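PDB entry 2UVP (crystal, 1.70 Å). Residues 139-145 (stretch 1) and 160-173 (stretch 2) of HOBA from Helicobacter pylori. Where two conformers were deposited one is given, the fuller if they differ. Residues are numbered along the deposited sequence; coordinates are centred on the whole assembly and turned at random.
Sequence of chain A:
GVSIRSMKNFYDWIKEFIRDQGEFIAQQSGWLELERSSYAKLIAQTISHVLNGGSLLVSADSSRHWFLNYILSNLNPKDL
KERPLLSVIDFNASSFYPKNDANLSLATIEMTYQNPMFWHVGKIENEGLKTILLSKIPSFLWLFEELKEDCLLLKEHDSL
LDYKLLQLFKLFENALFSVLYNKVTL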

# COMPACT_ATOMS: atom_id res chain seq x y z
N SER A 139 -6.82 24.73 -6.76
CA SER A 139 -5.65 23.87 -6.89
C SER A 139 -4.33 24.55 -6.50
O SER A 139 -4.23 25.78 -6.48
N PHE A 140 -3.34 23.73 -6.17
CA PHE A 140 -1.99 24.18 -5.83
C PHE A 140 -1.14 23.29 -6.69
O PHE A 140 -0.90 22.12 -6.35
N LEU A 141 -0.71 23.81 -7.84
CA LEU A 141 -0.12 22.97 -8.87
C LEU A 141 1.37 23.24 -9.02
O LEU A 141 1.78 24.38 -9.30
N TRP A 142 2.15 22.18 -8.85
CA TRP A 142 3.58 22.26 -9.00
C TRP A 142 3.89 21.48 -10.24
O TRP A 142 3.96 20.25 -10.21
N LEU A 143 4.05 22.20 -11.35
CA LEU A 143 4.07 21.56 -12.67
C LEU A 143 5.33 21.85 -13.44
O LEU A 143 6.05 22.80 -13.11
N PHE A 144 5.58 21.04 -14.47
CA PHE A 144 6.69 21.28 -15.38
C PHE A 144 6.33 22.23 -16.54
O PHE A 144 7.21 22.69 -17.28
N GLU A 145 5.03 22.50 -16.70
CA GLU A 145 4.56 23.57 -17.59
C GLU A 145 3.20 24.07 -17.12
O GLU A 145 2.43 23.30 -16.56
N LEU A 160 18.85 18.92 -9.80
CA LEU A 160 18.58 19.30 -8.39
C LEU A 160 17.11 19.31 -8.00
O LEU A 160 16.77 19.70 -6.87
N LEU A 161 16.24 18.86 -8.92
CA LEU A 161 14.80 18.86 -8.69
C LEU A 161 14.42 18.29 -7.33
O LEU A 161 13.60 18.88 -6.61
N ASP A 162 14.97 17.12 -6.99
CA ASP A 162 14.55 16.44 -5.75
C ASP A 162 14.80 17.34 -4.52
O ASP A 162 13.96 17.42 -3.63
N TYR A 163 15.95 18.01 -4.47
CA TYR A 163 16.20 18.95 -3.38
C TYR A 163 15.22 20.13 -3.38
O TYR A 163 14.75 20.56 -2.31
N LYS A 164 14.91 20.65 -4.56
CA LYS A 164 14.01 21.79 -4.68
C LYS A 164 12.62 21.43 -4.18
O LYS A 164 11.95 22.24 -3.54
N LEU A 165 12.20 20.20 -4.45
CA LEU A 165 10.91 19.75 -3.93
C LEU A 165 10.88 19.82 -2.39
O LEU A 165 9.94 20.34 -1.81
N LEU A 166 11.91 19.28 -1.74
CA LEU A 166 12.03 19.36 -0.28
C LEU A 166 12.00 20.81 0.19
O LEU A 166 11.36 21.15 1.19
N GLN A 167 12.74 21.64 -0.53
CA GLN A 167 12.92 23.02 -0.11
C GLN A 167 11.57 23.76 -0.20
O GLN A 167 11.20 24.52 0.71
N LEU A 168 10.83 23.52 -1.28
CA LEU A 168 9.50 24.15 -1.42
C LEU A 168 8.52 23.63 -0.37
O LEU A 168 7.71 24.39 0.17
N PHE A 169 8.58 22.33 -0.08
CA PHE A 169 7.73 21.84 0.99
C PHE A 169 8.04 22.51 2.31
O PHE A 169 7.14 22.92 3.05
N LYS A 170 9.32 22.62 2.62
CA LYS A 170 9.74 23.18 3.89
C LYS A 170 9.33 24.66 3.96
O LYS A 170 8.96 25.15 5.03
N LEU A 171 9.37 25.33 2.81
CA LEU A 171 8.89 26.71 2.74
C LEU A 171 7.38 26.75 3.04
O LEU A 171 6.92 27.55 3.89
N PHE A 172 6.62 25.87 2.37
CA PHE A 172 5.19 25.78 2.60
C PHE A 172 4.84 25.51 4.06
O PHE A 172 4.01 26.22 4.64
N GLU A 173 5.47 24.51 4.68
CA GLU A 173 5.11 24.16 6.06
C GLU A 173 5.49 25.26 7.07
O GLU A 173 4.78 25.50 8.05

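The strand 139-143 and the helix 161-173 run nearly antiparallel, at 162°, with their axes 12.1 Å apart at closest approach. That gap is wide, and large side chains fill it. The side-chain contacts between the two stretches are all apolar. No hydrogen bond crosses between the two stretches.

The strand alternates. F140 and W142 point their CA-to-CB bonds toward the helix. S139, L141 and L143 are out of its reach.

W142 is the centre of the contact and has the largest covered area of any residue here. Its chi1 is m (-62°) and its chi2 is 20°. This conformation carries the six-membered part of the indole to the helix backbone. CH2 of W142 lies 3.6 Å from CB of L168, and the same CH2 lies 3.8 Å from N of F169. That N is already used within the helix, where it donates to O of L165 at 3.0 Å, so its approach to the indole edge is simple packing. L165 also meets the ring edge, with its CD2 3.9 Å from CE3 of W142. The CA-to-CB bond of L165 points sideways, but its m, t rotamer (-70°, 172°) brings the end of the side chain nearer to the strand. L168 points toward the strand with a similar rotamer, -69° and 164°, and its closest contact is already made at CB.

F140 takes chi1 t (-175°) and reaches F172, which is also t (173°) and points toward the strand. CE1 of F140 is 4.0 Å from CD1 of F172. The two rings meet obliquely, with centroids 5.6 Å apart and planes at 43°.

At the other end, F144 lies just past the strand. Its CA-to-CB bond points sideways, yet chi1 m (-59°) brings the ring nearer to the helix. CZ of F144 sits 4.0 Å from CD2 of L161, which lies at the ring edge. L161 is in the first turn of the helix and points toward F144's stretch, with chi1 t and chi2 p (177°, 66°).

F169 gives little of its side chain to this contact. Its chi1 is t (180°), and the end of its ring leads away from the strand.

L161, L165, L168 and F172 are spaced three or four residues apart and so line one side of the helix; F169, next to L168, adds a smaller contact. The polar side chains stay out of the contact. D162, Q167 and K170 find hydrogen-bond partners elsewhere in the structure.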

# COMPACT_ATOMS: atom_id res chain seq x y z
CB SER A 139 -5.57 23.25 -8.29
OG SER A 139 -5.42 24.26 -9.27
CB PHE A 140 -1.79 23.87 -4.35
CG PHE A 140 -0.49 24.37 -3.74
CD1 PHE A 140 0.06 23.66 -2.65
CD2 PHE A 140 0.12 25.56 -4.13
CE1 PHE A 140 1.23 24.11 -1.99
CE2 PHE A 140 1.28 26.02 -3.48
CZ PHE A 140 1.84 25.29 -2.41
CB LEU A 141 -0.82 23.17 -10.21
CG LEU A 141 -2.34 22.93 -10.21
CD1 LEU A 141 -2.95 23.18 -11.60
CD2 LEU A 141 -2.69 21.55 -9.71
CB TRP A 142 4.26 21.62 -7.79
CG TRP A 142 4.00 22.26 -6.46
CD1 TRP A 142 2.98 23.09 -6.09
CD2 TRP A 142 4.78 22.04 -5.28
NE1 TRP A 142 3.10 23.43 -4.75
CE2 TRP A 142 4.21 22.80 -4.24
CE3 TRP A 142 5.95 21.29 -5.02
CZ2 TRP A 142 4.76 22.83 -2.94
CZ3 TRP A 142 6.49 21.32 -3.72
CH2 TRP A 142 5.89 22.08 -2.70
CB LEU A 143 2.86 22.04 -13.51
CG LEU A 143 1.47 21.89 -12.87
CD1 LEU A 143 0.40 22.59 -13.73
CD2 LEU A 143 1.14 20.42 -12.65
CB PHE A 144 7.22 19.96 -15.89
CG PHE A 144 7.70 19.05 -14.79
CD1 PHE A 144 8.59 19.51 -13.84
CD2 PHE A 144 7.28 17.73 -14.74
CE1 PHE A 144 9.05 18.66 -12.81
CE2 PHE A 144 7.73 16.87 -13.74
CZ PHE A 144 8.62 17.35 -12.77
CB GLU A 145 4.50 23.13 -19.05
CG GLU A 145 3.76 21.83 -19.30
CD GLU A 145 3.89 21.39 -20.77
OE1 GLU A 145 3.44 22.15 -21.66
OE2 GLU A 145 4.45 20.28 -21.02
CB LEU A 160 19.29 20.63 -8.03
CG LEU A 160 20.81 20.63 -8.24
CD1 LEU A 160 21.34 22.04 -7.91
CD2 LEU A 160 21.53 19.61 -7.36
CB LEU A 161 14.08 18.10 -9.80
CG LEU A 161 12.56 18.03 -9.56
CD1 LEU A 161 11.91 19.44 -9.65
CD2 LEU A 161 11.93 17.04 -10.55
CB ASP A 162 15.26 15.10 -5.62
CG ASP A 162 14.87 14.12 -6.73
OD1 ASP A 162 13.84 14.36 -7.42
OD2 ASP A 162 15.59 13.12 -6.91
CB TYR A 163 17.61 19.53 -3.52
CG TYR A 163 18.75 18.52 -3.54
CD1 TYR A 163 19.24 17.99 -2.35
CD2 TYR A 163 19.38 18.18 -4.73
CE1 TYR A 163 20.34 17.11 -2.35
CE2 TYR A 163 20.47 17.30 -4.75
CZ TYR A 163 20.94 16.76 -3.55
OH TYR A 163 22.04 15.94 -3.57
CB LYS A 164 13.96 22.27 -6.14
CG LYS A 164 15.31 22.84 -6.60
CD LYS A 164 15.25 23.49 -8.02
CE LYS A 164 16.69 23.96 -8.37
NZ LYS A 164 16.78 24.53 -9.72
CB LEU A 165 10.56 18.36 -4.45
CG LEU A 165 10.23 18.27 -5.95
CD1 LEU A 165 10.10 16.82 -6.37
CD2 LEU A 165 8.94 19.05 -6.27
CB LEU A 166 13.31 18.67 0.21
CG LEU A 166 13.44 17.18 -0.06
CD1 LEU A 166 14.69 16.69 0.63
CD2 LEU A 166 12.23 16.43 0.48
CB GLN A 167 13.98 23.67 -0.99
CG GLN A 167 14.37 25.03 -0.45
CD GLN A 167 15.36 25.74 -1.36
OE1 GLN A 167 15.99 25.12 -2.22
NE2 GLN A 167 15.44 27.06 -1.21
CB LEU A 168 8.93 23.91 -2.81
CG LEU A 168 9.67 24.65 -3.94
CD1 LEU A 168 9.26 24.02 -5.26
CD2 LEU A 168 9.43 26.21 -3.89
CB PHE A 169 7.84 20.32 1.20
CG PHE A 169 6.96 19.87 2.31
CD1 PHE A 169 5.61 19.67 2.06
CD2 PHE A 169 7.44 19.77 3.62
CE1 PHE A 169 4.73 19.30 3.10
CE2 PHE A 169 6.57 19.41 4.68
CZ PHE A 169 5.21 19.18 4.41
CB LYS A 170 11.23 22.98 4.08
CG LYS A 170 11.59 21.50 4.42
CD LYS A 170 13.09 21.27 4.33
CE LYS A 170 13.47 19.78 4.60
NZ LYS A 170 12.95 19.28 5.94
CB LEU A 171 9.15 27.30 1.36
CG LEU A 171 8.59 28.70 1.12
CD1 LEU A 171 9.25 29.72 2.06
CD2 LEU A 171 8.82 29.08 -0.37
CB PHE A 172 4.54 24.73 1.69
CG PHE A 172 3.11 24.49 2.03
CD1 PHE A 172 2.14 25.40 1.64
CD2 PHE A 172 2.73 23.40 2.82
CE1 PHE A 172 0.79 25.22 1.98
CE2 PHE A 172 1.38 23.21 3.18
CZ PHE A 172 0.41 24.12 2.73
CB GLU A 173 5.69 22.80 6.46
CG GLU A 173 7.19 22.81 6.59
CD GLU A 173 7.75 21.53 7.22
OE1 GLU A 173 7.09 20.91 8.08
OE2 GLU A 173 8.90 21.21 6.86